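PDB 3OBK: delta-aminolevulinic acid dehydratase from Toxoplasma gondii ME49, which catalyses the condensation of two molecules of 5-aminolevulinic acid into porphobilinogen, an early step of tetrapyrrole biosynthesis, and assembles as an octamer. Local coordinates for residues A[23-26]-A[27-30]; A[112-115]-A[116-119]; A[163-166]-A[167-170]; A[340-343]-A[344-348]. All blocks are in the same frame, centred on the assembly; numbering follows the deposited sequence.

Each of the four contacts is local, made within one unbroken run of eight or nine residues, so they follow one another along the chain and none nests in or crosses another. Contact 1 turns the N-terminal arm just ahead of helix 30-36, outside the TIM barrel and between two neighbouring subunits. Contact 2 opens helix 114-125, which links barrel strands 89-95 and 130-135. Contact 3 lies within helix 158-175, between strands 130-135 and 179-182; its nearest atoms are about 5 Å from those of contact 2. Contact 4 ends helix 334-346, on the same side of the chain's centre as contact 1, and both touch the third subunit.

Contact 1: A[23-26]-A[27-30]; sequences PRRN and RKNR
P23 meets R27 through its ring: CB lies 3.5 Å from NH2 of R27, while the backbone O of P23 sits 4.0 Å above the centre of the same guanidinium, over one face. R24 follows with its carbonyl, whose O accepts the backbone N of R27 at 2.9 Å; the donor stands well above the carbonyl plane, in an i to i+3 bond that carries the turn on into R27. Its side chain crosses that of R27 at about a right angle, CG of R24 coming 3.8 Å from NH1 of R27. The two guanidinium planes are only 8° apart, but the groups do not stack, and each is held by different partners on the second subunit: R24 by I156 and N158, R27 by salt bridges to E248 and E252. With chi1 at -49° and the chain extended to NE, R27 runs back over the turn to reach them. R25 O takes a weak bond from N of K28 at 3.4 Å, and CD of the bent lysine chain rests 3.2 Å from that O. On the third subunit R25 pairs with D262, and K28 NZ with the carbonyls of D204 and D178. N26 bonds through its backbone N to P23 O, and its ND2 reaches D262 O of that third subunit. This is a 3-10 turn in the N-terminal arm that, as in other porphobilinogen synthases, reaches out from the TIM barrel to pack on neighbouring subunits of the octamer.

Contact 2: A[112-115]-A[116-119]; sequences DGLL and PRAI
R117 folds back toward D112 because its chain bends at chi3 (-86°), after CG has been set anti to the carbonyl carbon by a chi1 of -73°. The bend delivers NE to the carbonyl O of D112 at 2.8 Å, in a nearly straight bond. That oxygen lies in the guanidinium plane, 4° out of it, although NE stands above the carbonyl plane of D112. CA of L114 lies over one face of the guanidinium, 3.6 Å from its plane and toward the rim, and the L114 side chain crosses the arginine at about a right angle, with CB 4.1 Å from NH1 of R117. A salt bridge from NH1 to D54 holds the far end, so the guanidinium is gripped at two of its nitrogens, NE and NH1. The helix begins here: G113 is the N-cap residue, and its O takes the backbone N of R117 at 3.1 Å, followed by A118 N to L114 O and I119 N to L115 O. P116 fits this first turn, where a proline costs no bond within the helix; its CD lies 3.4 Å from CB of L115. L115 and I119 pack on L92 of strand 89-95 and L172 of helix 158-175, whereas L114 and A118 pack on M72 of helix 72-84. The result is a helix N-terminus with proline in the first turn, opening the helix of a beta-alpha-beta unit in the TIM barrel.

Contact 3: A[163-166]-A[167-170]; sequences HQLC and KQAI
The H163 ring carries CE of K167 over one face, 4.2 Å above the plane and set toward the rim, one turn further along helix 158-175 of the TIM barrel. This is i to i+4 packing of a lysine's aliphatic chain on an aromatic ring. H163 also packs on L7 of the second subunit, so this end of the helix borders a subunit interface. K167 reaches the ring by running extended beyond CG, which leaves its NZ 5.0 Å from NE2 of H163, too far for contact. K167 is flanked by Q164 as well: the two lie side by side, pointing the same way. Q164 bends at chi2 (-54°), and its OE1 comes 4.0 Å from CD of K167. The amide's other end is bonded to the carbonyl of M104, which helps to set the turn of the amide, while K167 NZ makes a weak bond to the hydroxyl of Y109.

L165 and Q168 form a second side-by-side pair, both packing on V135 of barrel strand 130-135. C166 and A169 face helix 189-199 instead, through A192, S196 and I193. Regular i to i+4 bonds run along the backbone, from K167 N to H163 O at 3.2 Å through I170 N to C166 O at 3.1 Å. The straightest is Q168 N to Q164 O, with the donor in the carbonyl plane. Beside it, Q168 stretches out fully, and its OE1 accepts the backbone N of A136 while lying 3.8 Å from CD2 of L165.

Contact 4: A[340-343]-A[344-348]; sequences WMVE and DMKGT
The last helix of the TIM-barrel chain, 334-346, which follows barrel strand 328-331, ends here and passes into the tail that leads to strand 353-355. V342 and K346, one turn apart, make the side-chain contact: they lie side by side and point the same way, CG1 of V342 resting 4.1 Å from CD of K346. The valine puts CG1 there with chi1 at 172°, opposite its own N, and the lysine runs alongside as far as CE before bending at chi4. The backbone keeps its helical bonds to the last turn, D344 N to W340 O, M345 N to M341 O and K346 N to V342 O, each at 3.0 Å. G347 is the first residue to leave helical angles, and its N makes a weak bond back to D344 O at 3.1 Å.

W340 lies against K311 and V314 of helix 310-324, and M341 packs on C355 of the third subunit. M345, bent at chi2 and chi3, meets M345 of that same third subunit. D344 ties helix to tail: CB sits 3.4 Å from the O of W340, and with CG anti to the backbone N (chi1 -176°) the carboxylate reaches the returning chain. There OD1 accepts the backbone N of K350, while OD2 takes two bonds, from the backbone N of F351 and with the hydroxyl OG1 of T352.

Contact 1: A[23-26]-A[27-30]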
ATOM      1  N   PRO A  23      16.812 -17.607 -12.910  1.00 22.41           N
ATOM      2  CA  PRO A  23      16.754 -17.911 -11.460  1.00 21.37           C
ATOM      3  C   PRO A  23      17.573 -19.124 -11.035  1.00 20.86           C
ATOM      4  O   PRO A  23      18.013 -19.195  -9.885  1.00 19.32           O
ATOM      5  CB  PRO A  23      15.263 -18.160 -11.210  1.00 20.90           C
ATOM      6  CG  PRO A  23      14.601 -17.245 -12.195  1.00 21.84           C
ATOM      7  CD  PRO A  23      15.484 -17.230 -13.429  1.00 22.45           C
ATOM      8  N   ARG A  24      17.769 -20.061 -11.962  1.00 20.86           N
ATOM      9  CA  ARG A  24      18.590 -21.247 -11.687  1.00 20.56           C
ATOM     10  C   ARG A  24      20.034 -20.929 -11.298  1.00 20.12           C
ATOM     11  O   ARG A  24      20.662 -21.730 -10.616  1.00 19.28           O
ATOM     12  CB  ARG A  24      18.597 -22.204 -12.884  1.00 21.20           C
ATOM     13  CG  ARG A  24      17.297 -22.992 -13.047  1.00 20.80           C
ATOM     14  CD  ARG A  24      17.422 -24.063 -14.151  1.00 21.87           C
ATOM     15  NE  ARG A  24      18.455 -25.051 -13.827  1.00 21.98           N
ATOM     16  CZ  ARG A  24      19.046 -25.880 -14.691  1.00 22.76           C
ATOM     17  NH1 ARG A  24      19.983 -26.717 -14.258  1.00 22.99           N
ATOM     18  NH2 ARG A  24      18.714 -25.904 -15.972  1.00 23.33           N
ATOM     19  N   ARG A  25      20.566 -19.791 -11.736  1.00 20.04           N
ATOM     20  CA  ARG A  25      21.919 -19.416 -11.354  1.00 20.07           C
ATOM     21  C   ARG A  25      22.068 -19.262  -9.832  1.00 19.08           C
ATOM     22  O   ARG A  25      23.088 -19.596  -9.278  1.00 18.79           O
ATOM     23  CB  ARG A  25      22.347 -18.131 -12.053  1.00 20.92           C
ATOM     24  CG  ARG A  25      22.832 -18.297 -13.507  1.00 21.52           C
ATOM     25  CD  ARG A  25      23.503 -17.006 -14.007  1.00 21.65           C
ATOM     26  NE  ARG A  25      22.524 -15.943 -14.252  1.00 21.47           N
ATOM     27  CZ  ARG A  25      22.172 -15.473 -15.451  1.00 23.56           C
ATOM     28  NH1 ARG A  25      21.255 -14.520 -15.507  1.00 24.24           N
ATOM     29  NH2 ARG A  25      22.690 -15.948 -16.592  1.00 22.92           N
ATOM     30  N   ASN A  26      21.048 -18.776  -9.149  1.00 18.50           N
ATOM     31  CA  ASN A  26      21.116 -18.684  -7.697  1.00 18.11           C
ATOM     32  C   ASN A  26      20.806 -20.010  -7.028  1.00 17.76           C
ATOM     33  O   ASN A  26      20.716 -20.068  -5.811  1.00 17.11           O
ATOM     34  CB  ASN A  26      20.197 -17.589  -7.159  1.00 17.68           C
ATOM     35  CG  ASN A  26      20.669 -16.191  -7.530  1.00 18.62           C
ATOM     36  OD1 ASN A  26      21.836 -15.970  -7.841  1.00 17.38           O
ATOM     37  ND2 ASN A  26      19.752 -15.236  -7.480  1.00 18.82           N
ATOM     38  N   ARG A  27      20.668 -21.074  -7.817  1.00 18.25           N
ATOM     39  CA  ARG A  27      20.540 -22.438  -7.285  1.00 18.38           C
ATOM     40  C   ARG A  27      21.737 -23.362  -7.624  1.00 18.69           C
ATOM     41  O   ARG A  27      21.787 -24.483  -7.163  1.00 18.89           O
ATOM     42  CB  ARG A  27      19.235 -23.086  -7.792  1.00 18.58           C
ATOM     43  CG  ARG A  27      17.997 -22.244  -7.629  1.00 17.96           C
ATOM     44  CD  ARG A  27      16.663 -22.982  -7.985  1.00 18.25           C
ATOM     45  NE  ARG A  27      15.635 -21.950  -7.996  1.00 18.32           N
ATOM     46  CZ  ARG A  27      14.903 -21.554  -9.036  1.00 19.01           C
ATOM     47  NH1 ARG A  27      14.922 -22.190 -10.187  1.00 19.56           N
ATOM     48  NH2 ARG A  27      14.088 -20.520  -8.885  1.00 20.20           N
ATOM     49  N   LYS A  28      22.672 -22.856  -8.419  1.00 19.89           N
ATOM     50  CA  LYS A  28      23.876 -23.541  -8.964  1.00 20.83           C
ATOM     51  C   LYS A  28      24.519 -24.638  -8.120  1.00 19.93           C
ATOM     52  O   LYS A  28      24.914 -25.667  -8.632  1.00 19.99           O
ATOM     53  CB  LYS A  28      24.963 -22.476  -9.250  1.00 21.50           C
ATOM     54  CG  LYS A  28      25.161 -22.150 -10.695  1.00 24.17           C
ATOM     55  CD  LYS A  28      25.589 -20.687 -10.998  1.00 25.09           C
ATOM     56  CE  LYS A  28      26.787 -20.165 -10.239  1.00 24.42           C
ATOM     57  NZ  LYS A  28      27.609 -19.354 -11.189  1.00 23.54           N
ATOM     58  N   ASN A  29      24.669 -24.363  -6.838  1.00 19.13           N
ATOM     59  CA  ASN A  29      25.336 -25.263  -5.914  1.00 19.13           C
ATOM     60  C   ASN A  29      24.973 -24.872  -4.487  1.00 18.36           C
ATOM     61  O   ASN A  29      24.308 -23.875  -4.268  1.00 18.20           O
ATOM     62  CB  ASN A  29      26.860 -25.259  -6.125  1.00 19.28           C
ATOM     63  CG  ASN A  29      27.463 -23.872  -6.011  1.00 19.53           C
ATOM     64  OD1 ASN A  29      27.239 -23.156  -5.030  1.00 19.08           O
ATOM     65  ND2 ASN A  29      28.198 -23.471  -7.025  1.00 17.89           N
ATOM     66  N   ARG A  30      25.392 -25.690  -3.528  1.00 18.73           N
ATOM     67  CA  ARG A  30      25.090 -25.471  -2.128  1.00 18.22           C
ATOM     68  C   ARG A  30      25.606 -24.109  -1.685  1.00 17.31           C
ATOM     69  O   ARG A  30      24.892 -23.364  -1.045  1.00 17.46           O
ATOM     70  CB  ARG A  30      25.645 -26.623  -1.265  1.00 18.47           C
ATOM     71  CG  ARG A  30      25.518 -26.397   0.256  1.00 21.18           C
ATOM     72  CD  ARG A  30      24.837 -27.527   0.980  1.00 25.29           C
ATOM     73  NE  ARG A  30      25.377 -27.714   2.332  1.00 29.66           N
ATOM     74  CZ  ARG A  30      24.791 -27.323   3.466  1.00 33.93           C
ATOM     75  NH1 ARG A  30      23.602 -26.669   3.453  1.00 33.90           N
ATOM     76  NH2 ARG A  30      25.406 -27.578   4.643  1.00 34.87           N
TER

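Contact 2: A[112-115]-A[116-119]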
ATOM      1  N   ASP A 112      -2.768 -27.482  44.167  1.00 29.12           N
ATOM      2  CA  ASP A 112      -2.109 -28.752  44.451  1.00 29.59           C
ATOM      3  C   ASP A 112      -2.397 -29.798  43.393  1.00 27.80           C
ATOM      4  O   ASP A 112      -2.120 -30.967  43.594  1.00 27.58           O
ATOM      5  CB  ASP A 112      -2.574 -29.277  45.809  1.00 30.97           C
ATOM      6  CG  ASP A 112      -2.261 -28.313  46.938  1.00 34.20           C
ATOM      7  OD1 ASP A 112      -1.119 -27.757  46.962  1.00 37.23           O
ATOM      8  OD2 ASP A 112      -3.151 -28.129  47.813  1.00 37.44           O
ATOM      9  N   GLY A 113      -2.949 -29.367  42.267  1.00 26.47           N
ATOM     10  CA  GLY A 113      -3.262 -30.269  41.156  1.00 25.23           C
ATOM     11  C   GLY A 113      -2.040 -30.641  40.352  1.00 24.06           C
ATOM     12  O   GLY A 113      -0.959 -30.069  40.541  1.00 23.73           O
ATOM     13  N   LEU A 114      -2.216 -31.586  39.435  1.00 23.13           N
ATOM     14  CA  LEU A 114      -1.080 -32.162  38.707  1.00 22.49           C
ATOM     15  C   LEU A 114      -0.276 -31.097  37.961  1.00 21.81           C
ATOM     16  O   LEU A 114       0.937 -31.030  38.105  1.00 21.81           O
ATOM     17  CB  LEU A 114      -1.522 -33.268  37.747  1.00 21.82           C
ATOM     18  CG  LEU A 114      -0.431 -33.885  36.865  1.00 21.42           C
ATOM     19  CD1 LEU A 114       0.655 -34.617  37.642  1.00 19.46           C
ATOM     20  CD2 LEU A 114      -1.079 -34.805  35.872  1.00 21.48           C
ATOM     21  N   LEU A 115      -0.924 -30.255  37.178  1.00 20.94           N
ATOM     22  CA  LEU A 115      -0.142 -29.301  36.389  1.00 20.80           C
ATOM     23  C   LEU A 115       0.687 -28.362  37.267  1.00 20.94           C
ATOM     24  O   LEU A 115       1.896 -28.254  37.057  1.00 21.41           O
ATOM     25  CB  LEU A 115      -0.998 -28.521  35.384  1.00 20.01           C
ATOM     26  CG  LEU A 115      -0.242 -27.854  34.248  1.00 20.36           C
ATOM     27  CD1 LEU A 115       0.686 -28.845  33.542  1.00 19.01           C
ATOM     28  CD2 LEU A 115      -1.269 -27.228  33.275  1.00 19.89           C
ATOM     29  N   PRO A 116       0.075 -27.698  38.260  1.00 21.19           N
ATOM     30  CA  PRO A 116       0.935 -26.859  39.118  1.00 21.87           C
ATOM     31  C   PRO A 116       2.090 -27.605  39.763  1.00 21.89           C
ATOM     32  O   PRO A 116       3.158 -27.056  39.897  1.00 22.37           O
ATOM     33  CB  PRO A 116      -0.031 -26.355  40.202  1.00 22.30           C
ATOM     34  CG  PRO A 116      -1.304 -26.301  39.540  1.00 21.23           C
ATOM     35  CD  PRO A 116      -1.342 -27.498  38.595  1.00 21.22           C
ATOM     36  N   ARG A 117       1.885 -28.848  40.164  1.00 22.32           N
ATOM     37  CA  ARG A 117       2.982 -29.629  40.748  1.00 22.92           C
ATOM     38  C   ARG A 117       4.051 -29.952  39.696  1.00 22.22           C
ATOM     39  O   ARG A 117       5.237 -29.989  40.006  1.00 22.93           O
ATOM     40  CB  ARG A 117       2.464 -30.923  41.385  1.00 23.28           C
ATOM     41  CG  ARG A 117       1.721 -30.720  42.674  1.00 24.88           C
ATOM     42  CD  ARG A 117       1.327 -32.069  43.311  1.00 26.36           C
ATOM     43  NE  ARG A 117       0.051 -32.587  42.791  1.00 25.62           N
ATOM     44  CZ  ARG A 117      -0.136 -33.723  42.108  1.00 24.34           C
ATOM     45  NH1 ARG A 117      -1.371 -34.028  41.745  1.00 22.96           N
ATOM     46  NH2 ARG A 117       0.866 -34.559  41.783  1.00 24.09           N
ATOM     47  N   ALA A 118       3.628 -30.198  38.464  1.00 21.07           N
ATOM     48  CA  ALA A 118       4.558 -30.480  37.383  1.00 20.73           C
ATOM     49  C   ALA A 118       5.441 -29.278  37.120  1.00 20.53           C
ATOM     50  O   ALA A 118       6.652 -29.420  36.919  1.00 20.42           O
ATOM     51  CB  ALA A 118       3.814 -30.872  36.126  1.00 19.89           C
ATOM     52  N   ILE A 119       4.829 -28.099  37.135  1.00 20.24           N
ATOM     53  CA  ILE A 119       5.561 -26.857  36.947  1.00 20.54           C
ATOM     54  C   ILE A 119       6.555 -26.624  38.080  1.00 21.51           C
ATOM     55  O   ILE A 119       7.704 -26.293  37.831  1.00 21.04           O
ATOM     56  CB  ILE A 119       4.617 -25.653  36.886  1.00 20.41           C
ATOM     57  CG1 ILE A 119       3.785 -25.679  35.609  1.00 19.59           C
ATOM     58  CG2 ILE A 119       5.399 -24.344  36.993  1.00 19.88           C
ATOM     59  CD1 ILE A 119       2.771 -24.558  35.557  1.00 19.17           C
TER

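Contact 3: A[163-166]-A[167-170]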
ATOM      1  N   HIS A 163     -14.025 -16.072  33.642  1.00 19.92           N
ATOM      2  CA  HIS A 163     -13.759 -15.996  35.083  1.00 20.83           C
ATOM      3  C   HIS A 163     -12.946 -17.213  35.561  1.00 20.39           C
ATOM      4  O   HIS A 163     -11.955 -17.044  36.283  1.00 20.04           O
ATOM      5  CB  HIS A 163     -15.074 -15.876  35.846  1.00 22.12           C
ATOM      6  CG  HIS A 163     -14.924 -15.512  37.298  1.00 25.70           C
ATOM      7  ND1 HIS A 163     -13.835 -14.819  37.803  1.00 28.09           N
ATOM      8  CD2 HIS A 163     -15.769 -15.701  38.343  1.00 27.88           C
ATOM      9  CE1 HIS A 163     -14.009 -14.615  39.099  1.00 28.56           C
ATOM     10  NE2 HIS A 163     -15.180 -15.126  39.447  1.00 29.63           N
ATOM     11  N   GLN A 164     -13.353 -18.414  35.129  1.00 19.59           N
ATOM     12  CA  GLN A 164     -12.612 -19.645  35.421  1.00 19.01           C
ATOM     13  C   GLN A 164     -11.196 -19.607  34.863  1.00 18.60           C
ATOM     14  O   GLN A 164     -10.240 -20.002  35.541  1.00 18.30           O
ATOM     15  CB  GLN A 164     -13.315 -20.885  34.854  1.00 18.74           C
ATOM     16  CG  GLN A 164     -14.717 -21.212  35.387  1.00 19.05           C
ATOM     17  CD  GLN A 164     -14.787 -21.317  36.899  1.00 18.78           C
ATOM     18  OE1 GLN A 164     -14.775 -20.316  37.581  1.00 18.00           O
ATOM     19  NE2 GLN A 164     -14.874 -22.532  37.418  1.00 19.93           N
ATOM     20  N   LEU A 165     -11.049 -19.141  33.625  1.00 18.34           N
ATOM     21  CA  LEU A 165      -9.719 -19.093  33.004  1.00 17.61           C
ATOM     22  C   LEU A 165      -8.795 -18.101  33.709  1.00 18.24           C
ATOM     23  O   LEU A 165      -7.565 -18.318  33.767  1.00 18.27           O
ATOM     24  CB  LEU A 165      -9.819 -18.707  31.539  1.00 16.95           C
ATOM     25  CG  LEU A 165     -10.635 -19.609  30.637  1.00 16.46           C
ATOM     26  CD1 LEU A 165     -10.744 -18.978  29.254  1.00 13.59           C
ATOM     27  CD2 LEU A 165     -10.023 -20.977  30.592  1.00 15.02           C
ATOM     28  N   CYS A 166      -9.373 -17.020  34.243  1.00 18.57           N
ATOM     29  CA  CYS A 166      -8.605 -16.083  35.049  1.00 19.36           C
ATOM     30  C   CYS A 166      -8.072 -16.763  36.301  1.00 19.41           C
ATOM     31  O   CYS A 166      -6.911 -16.554  36.681  1.00 19.64           O
ATOM     32  CB  CYS A 166      -9.410 -14.842  35.405  1.00 19.54           C
ATOM     33  SG  CYS A 166      -9.712 -13.755  33.961  1.00 21.66           S
ATOM     34  N   LYS A 167      -8.880 -17.613  36.917  1.00 19.08           N
ATOM     35  CA  LYS A 167      -8.416 -18.304  38.108  1.00 19.92           C
ATOM     36  C   LYS A 167      -7.328 -19.273  37.728  1.00 18.87           C
ATOM     37  O   LYS A 167      -6.321 -19.336  38.393  1.00 19.05           O
ATOM     38  CB  LYS A 167      -9.544 -19.059  38.812  1.00 20.77           C
ATOM     39  CG  LYS A 167     -10.573 -18.182  39.509  1.00 23.61           C
ATOM     40  CD  LYS A 167     -11.720 -19.076  39.907  1.00 28.57           C
ATOM     41  CE  LYS A 167     -12.778 -18.397  40.719  1.00 32.53           C
ATOM     42  NZ  LYS A 167     -13.581 -19.469  41.415  1.00 36.71           N
ATOM     43  N   GLN A 168      -7.548 -20.018  36.652  1.00 17.85           N
ATOM     44  CA  GLN A 168      -6.568 -20.951  36.136  1.00 17.43           C
ATOM     45  C   GLN A 168      -5.260 -20.287  35.818  1.00 16.98           C
ATOM     46  O   GLN A 168      -4.204 -20.800  36.218  1.00 16.84           O
ATOM     47  CB  GLN A 168      -7.049 -21.668  34.876  1.00 17.22           C
ATOM     48  CG  GLN A 168      -6.089 -22.777  34.419  1.00 17.22           C
ATOM     49  CD  GLN A 168      -6.539 -23.465  33.166  1.00 17.03           C
ATOM     50  OE1 GLN A 168      -7.376 -22.947  32.434  1.00 17.29           O
ATOM     51  NE2 GLN A 168      -5.998 -24.645  32.912  1.00 15.03           N
ATOM     52  N   ALA A 169      -5.308 -19.176  35.093  1.00 16.29           N
ATOM     53  CA  ALA A 169      -4.055 -18.473  34.744  1.00 16.26           C
ATOM     54  C   ALA A 169      -3.288 -17.995  35.985  1.00 16.36           C
ATOM     55  O   ALA A 169      -2.066 -18.032  35.983  1.00 15.89           O
ATOM     56  CB  ALA A 169      -4.289 -17.283  33.741  1.00 15.18           C
ATOM     57  N   ILE A 170      -3.991 -17.550  37.028  1.00 16.86           N
ATOM     58  CA  ILE A 170      -3.316 -17.091  38.243  1.00 17.80           C
ATOM     59  C   ILE A 170      -2.607 -18.290  38.948  1.00 18.20           C
ATOM     60  O   ILE A 170      -1.427 -18.219  39.266  1.00 18.91           O
ATOM     61  CB  ILE A 170      -4.286 -16.307  39.200  1.00 18.43           C
ATOM     62  CG1 ILE A 170      -4.511 -14.868  38.679  1.00 19.09           C
ATOM     63  CG2 ILE A 170      -3.725 -16.225  40.603  1.00 17.32           C
ATOM     64  CD1 ILE A 170      -5.736 -14.140  39.247  1.00 17.47           C
TER

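Contact 4: A[340-343]-A[344-348]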
ATOM      1  N   TRP A 340      18.712 -34.387  15.752  1.00 15.01           N
ATOM      2  CA  TRP A 340      19.290 -34.557  14.450  1.00 15.20           C
ATOM      3  C   TRP A 340      20.256 -33.437  14.161  1.00 15.08           C
ATOM      4  O   TRP A 340      21.348 -33.649  13.651  1.00 15.94           O
ATOM      5  CB  TRP A 340      18.210 -34.578  13.391  1.00 15.26           C
ATOM      6  CG  TRP A 340      17.430 -35.842  13.340  1.00 17.44           C
ATOM      7  CD1 TRP A 340      17.902 -37.117  13.527  1.00 19.75           C
ATOM      8  CD2 TRP A 340      16.045 -35.970  13.031  1.00 17.13           C
ATOM      9  NE1 TRP A 340      16.886 -38.017  13.371  1.00 20.94           N
ATOM     10  CE2 TRP A 340      15.736 -37.338  13.059  1.00 19.54           C
ATOM     11  CE3 TRP A 340      15.041 -35.059  12.722  1.00 17.85           C
ATOM     12  CZ2 TRP A 340      14.462 -37.815  12.799  1.00 21.14           C
ATOM     13  CZ3 TRP A 340      13.770 -35.527  12.471  1.00 18.63           C
ATOM     14  CH2 TRP A 340      13.486 -36.887  12.506  1.00 20.27           C
ATOM     15  N   MET A 341      19.848 -32.227  14.489  1.00 14.80           N
ATOM     16  CA  MET A 341      20.697 -31.084  14.258  1.00 14.40           C
ATOM     17  C   MET A 341      21.976 -31.199  15.074  1.00 14.74           C
ATOM     18  O   MET A 341      23.074 -30.959  14.538  1.00 14.58           O
ATOM     19  CB  MET A 341      19.950 -29.789  14.578  1.00 13.78           C
ATOM     20  CG  MET A 341      18.892 -29.431  13.550  1.00 13.76           C
ATOM     21  SD  MET A 341      17.913 -27.971  13.963  1.00 12.63           S
ATOM     22  CE  MET A 341      19.167 -26.749  13.776  1.00 13.16           C
ATOM     23  N   VAL A 342      21.855 -31.592  16.348  1.00 15.11           N
ATOM     24  CA  VAL A 342      23.042 -31.672  17.219  1.00 15.61           C
ATOM     25  C   VAL A 342      23.948 -32.826  16.803  1.00 16.77           C
ATOM     26  O   VAL A 342      25.130 -32.661  16.706  1.00 17.15           O
ATOM     27  CB  VAL A 342      22.678 -31.706  18.713  1.00 15.88           C
ATOM     28  CG1 VAL A 342      23.915 -31.984  19.578  1.00 14.31           C
ATOM     29  CG2 VAL A 342      21.988 -30.362  19.119  1.00 13.03           C
ATOM     30  N   GLU A 343      23.389 -33.968  16.452  1.00 18.23           N
ATOM     31  CA  GLU A 343      24.207 -35.056  15.910  1.00 19.51           C
ATOM     32  C   GLU A 343      24.970 -34.699  14.626  1.00 20.15           C
ATOM     33  O   GLU A 343      26.114 -35.117  14.449  1.00 20.44           O
ATOM     34  CB  GLU A 343      23.370 -36.317  15.719  1.00 19.51           C
ATOM     35  CG  GLU A 343      23.228 -37.089  17.026  1.00 21.23           C
ATOM     36  CD  GLU A 343      22.068 -38.103  17.071  1.00 24.21           C
ATOM     37  OE1 GLU A 343      21.309 -38.257  16.051  1.00 24.24           O
ATOM     38  OE2 GLU A 343      21.927 -38.724  18.170  1.00 24.39           O
ATOM     39  N   ASP A 344      24.346 -33.921  13.747  1.00 20.64           N
ATOM     40  CA  ASP A 344      24.969 -33.557  12.482  1.00 20.91           C
ATOM     41  C   ASP A 344      26.111 -32.602  12.754  1.00 21.57           C
ATOM     42  O   ASP A 344      27.202 -32.746  12.207  1.00 22.32           O
ATOM     43  CB  ASP A 344      23.971 -32.908  11.544  1.00 20.27           C
ATOM     44  CG  ASP A 344      24.576 -32.609  10.214  1.00 20.80           C
ATOM     45  OD1 ASP A 344      24.829 -33.557   9.461  1.00 22.89           O
ATOM     46  OD2 ASP A 344      24.833 -31.437   9.907  1.00 21.21           O
ATOM     47  N   MET A 345      25.884 -31.663  13.653  1.00 21.74           N
ATOM     48  CA  MET A 345      26.905 -30.671  13.984  1.00 22.52           C
ATOM     49  C   MET A 345      28.072 -31.306  14.717  1.00 23.59           C
ATOM     50  O   MET A 345      29.189 -30.828  14.611  1.00 23.79           O
ATOM     51  CB  MET A 345      26.304 -29.576  14.855  1.00 22.41           C
ATOM     52  CG  MET A 345      27.052 -28.277  14.876  1.00 24.39           C
ATOM     53  SD  MET A 345      26.883 -27.277  13.383  1.00 26.93           S
ATOM     54  CE  MET A 345      28.548 -27.451  12.754  1.00 27.88           C
ATOM     55  N   LYS A 346      27.818 -32.360  15.490  1.00 23.89           N
ATOM     56  CA  LYS A 346      28.889 -33.024  16.208  1.00 24.48           C
ATOM     57  C   LYS A 346      29.579 -33.991  15.292  1.00 24.86           C
ATOM     58  O   LYS A 346      30.701 -34.388  15.554  1.00 25.05           O
ATOM     59  CB  LYS A 346      28.381 -33.775  17.432  1.00 24.64           C
ATOM     60  CG  LYS A 346      28.253 -32.943  18.695  1.00 25.76           C
ATOM     61  CD  LYS A 346      27.559 -33.790  19.794  1.00 29.19           C
ATOM     62  CE  LYS A 346      27.778 -33.292  21.238  1.00 30.70           C
ATOM     63  NZ  LYS A 346      28.481 -31.954  21.317  1.00 32.44           N
ATOM     64  N   GLY A 347      28.910 -34.360  14.205  1.00 25.20           N
ATOM     65  CA  GLY A 347      29.439 -35.368  13.290  1.00 25.90           C
ATOM     66  C   GLY A 347      30.059 -34.770  12.043  1.00 26.40           C
ATOM     67  O   GLY A 347      31.043 -34.055  12.120  1.00 26.17           O
ATOM     68  N   THR A 348      29.448 -35.072  10.898  1.00 27.21           N
ATOM     69  CA  THR A 348      30.002 -34.782   9.574  1.00 28.09           C
ATOM     70  C   THR A 348      29.445 -33.512   8.981  1.00 27.24           C
ATOM     71  O   THR A 348      29.847 -33.127   7.922  1.00 28.27           O
ATOM     72  CB  THR A 348      29.723 -35.960   8.593  1.00 28.89           C
ATOM     73  OG1 THR A 348      28.465 -36.574   8.924  1.00 29.98           O
ATOM     74  CG2 THR A 348      30.835 -37.024   8.691  1.00 29.91           C
TER